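Local coordinates for protein putative oxygenase (Streptomyces coelicolor, PDB 2OG5) that hydroxylates carbon 3 of L-asparagine using iron(II), 2-oxoglutarate and O2, supplying (2S,3S)-3-hydroxyasparagine for a calcium-dependent lipopeptide antibiotic, at residues Ala302-Asn306 / Arg307-His311. Numbering follows the deposited sequence.
Sequences AIVDN and RVTVH. With NA (sodium ion), chain B.
Arg307 folds back on Asp305 in an Asx turn nested in a beta-turn, where the chain leaves strand 301-305 of one jelly-roll sheet and enters strand 309-313 of the other. Arg307 N lies 3.0 Å from Asp305 OD1, and Arg307 NE reaches the same oxygen at 2.8 Å as part of a salt bridge. The two N-H groups approach from opposite faces of the carboxylate, the amide on the anti side and NE on the syn side; the guanidinium plane, tilted 36° from the carboxylate, holds OD1 near its edge. Asp305 CG stands opposite its own backbone N (chi1 -175°), which swings OD1 over the turn. Val308 closes the beta-turn, Val308 N lying 3.2 Å from Asp305 O and above the carbonyl plane. Val308 CG2 packs on Asp305 CG at 3.7 Å. Thr309 N adds a weak, bent bond to that carbonyl. Thr309 CG2 meets Val304 CG1 at 3.6 Å, the two side chains crossing nearly at right angles between the sheets. Asp305 OD2 bonds to Ser94, while Thr309 OG1, with one hydrogen to give, lies within bonding distance of Asp97 O and Gly98 O. Past Val310, His311 supplies the last ligand of the His-X-Glu...His triad, with His179 and Glu181; sodium occupies the iron site here. One water donates to Asn306 OD1 and Thr309 O and accepts from His311 ND1 at 2.8 Å, in the ring plane, probably helping to fix the ring's rotation. Asn306, whose ND2 bonds to Pro189 O, also accepts from Glu181 N at OD1. Across the ring, His311 NE2 binds the sodium ion at 2.1 Å.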
loop_
_atom_site.group_PDB
_atom_site.type_symbol
_atom_site.label_atom_id
_atom_site.label_comp_id
_atom_site.label_asym_id
_atom_site.label_seq_id
_atom_site.Cartn_x
_atom_site.Cartn_y
_atom_site.Cartn_z
ATOM N N ALA A 302 0.815 -1.216 -8.311
ATOM C CA ALA A 302 -0.322 -0.398 -7.919
ATOM C C ALA A 302 0.146 0.507 -6.804
ATOM O O ALA A 302 0.791 0.038 -5.867
ATOM C CB ALA A 302 -1.473 -1.260 -7.432
ATOM N N ILE A 303 -0.164 1.795 -6.903
ATOM C CA ILE A 303 0.178 2.755 -5.856
ATOM C C ILE A 303 -1.109 3.426 -5.408
ATOM O O ILE A 303 -1.801 4.059 -6.212
ATOM C CB ILE A 303 1.179 3.806 -6.344
ATOM C CG1 ILE A 303 2.428 3.138 -6.928
ATOM C CG2 ILE A 303 1.560 4.773 -5.196
ATOM C CD1 ILE A 303 3.408 4.134 -7.560
ATOM N N VAL A 304 -1.445 3.243 -4.133
ATOM C CA VAL A 304 -2.682 3.746 -3.553
ATOM C C VAL A 304 -2.359 4.947 -2.656
ATOM O O VAL A 304 -1.452 4.886 -1.837
ATOM C CB VAL A 304 -3.363 2.648 -2.717
ATOM C CG1 VAL A 304 -4.656 3.145 -2.111
ATOM C CG2 VAL A 304 -3.613 1.381 -3.580
ATOM N N ASP A 305 -3.060 6.052 -2.865
ATOM C CA ASP A 305 -2.945 7.225 -2.015
ATOM C C ASP A 305 -3.775 6.984 -0.771
ATOM O O ASP A 305 -4.999 7.085 -0.781
ATOM C CB ASP A 305 -3.420 8.464 -2.770
ATOM C CG ASP A 305 -3.217 9.742 -1.982
ATOM O OD1 ASP A 305 -3.078 9.645 -0.740
ATOM O OD2 ASP A 305 -3.219 10.843 -2.594
ATOM N N ASN A 306 -3.090 6.642 0.310
ATOM C CA ASN A 306 -3.722 6.223 1.550
ATOM C C ASN A 306 -4.360 7.362 2.325
ATOM O O ASN A 306 -5.022 7.107 3.346
ATOM C CB ASN A 306 -2.679 5.513 2.431
ATOM C CG ASN A 306 -3.299 4.709 3.570
ATOM O OD1 ASN A 306 -4.265 3.954 3.367
ATOM N ND2 ASN A 306 -2.723 4.831 4.769
ATOM N N ARG A 307 -4.171 8.602 1.869
ATOM C CA ARG A 307 -4.861 9.753 2.478
ATOM C C ARG A 307 -6.325 9.829 2.034
ATOM O O ARG A 307 -7.171 10.331 2.784
ATOM C CB ARG A 307 -4.198 11.086 2.094
ATOM C CG ARG A 307 -2.972 11.520 2.888
ATOM C CD ARG A 307 -1.686 10.919 2.391
ATOM N NE ARG A 307 -1.411 11.178 0.980
ATOM C CZ ARG A 307 -0.627 12.139 0.495
ATOM N NH1 ARG A 307 0.038 12.960 1.287
ATOM N NH2 ARG A 307 -0.483 12.264 -0.813
ATOM N N VAL A 308 -6.620 9.343 0.825
ATOM C CA VAL A 308 -7.939 9.526 0.213
ATOM C C VAL A 308 -8.595 8.231 -0.268
ATOM O O VAL A 308 -9.767 8.243 -0.643
ATOM C CB VAL A 308 -7.895 10.521 -0.968
ATOM C CG1 VAL A 308 -7.608 11.929 -0.471
ATOM C CG2 VAL A 308 -6.894 10.084 -2.027
ATOM N N THR A 309 -7.866 7.120 -0.238
ATOM C CA THR A 309 -8.339 5.877 -0.827
ATOM C C THR A 309 -8.173 4.725 0.142
ATOM O O THR A 309 -7.084 4.542 0.696
ATOM C CB THR A 309 -7.578 5.609 -2.140
ATOM O OG1 THR A 309 -7.862 6.680 -3.039
ATOM C CG2 THR A 309 -7.983 4.290 -2.810
ATOM N N VAL A 310 -9.257 3.980 0.346
ATOM C CA VAL A 310 -9.246 2.725 1.083
ATOM C C VAL A 310 -9.041 1.564 0.125
ATOM O O VAL A 310 -9.297 1.683 -1.074
ATOM C CB VAL A 310 -10.552 2.512 1.871
ATOM C CG1 VAL A 310 -10.734 3.605 2.929
ATOM C CG2 VAL A 310 -11.788 2.477 0.939
ATOM N N HIS A 311 -8.551 0.442 0.642
ATOM C CA HIS A 311 -8.408 -0.745 -0.200
ATOM C C HIS A 311 -8.860 -1.993 0.525
ATOM O O HIS A 311 -8.954 -2.042 1.754
ATOM C CB HIS A 311 -6.969 -0.891 -0.709
ATOM C CG HIS A 311 -5.980 -1.241 0.354
ATOM N ND1 HIS A 311 -5.408 -0.295 1.181
ATOM C CD2 HIS A 311 -5.456 -2.434 0.724
ATOM C CE1 HIS A 311 -4.573 -0.892 2.012
ATOM N NE2 HIS A 311 -4.587 -2.189 1.761
HETATM NA NA NA B . -3.905 -2.970 3.593
HETATM O O HOH W 1 -5.407 2.486 1.277
HETATM O O HOH W 2 -3.266 -3.999 5.129
HETATM O O HOH W 3 -4.107 -4.858 2.853
HETATM O O HOH W 4 -1.963 -3.701 2.120
#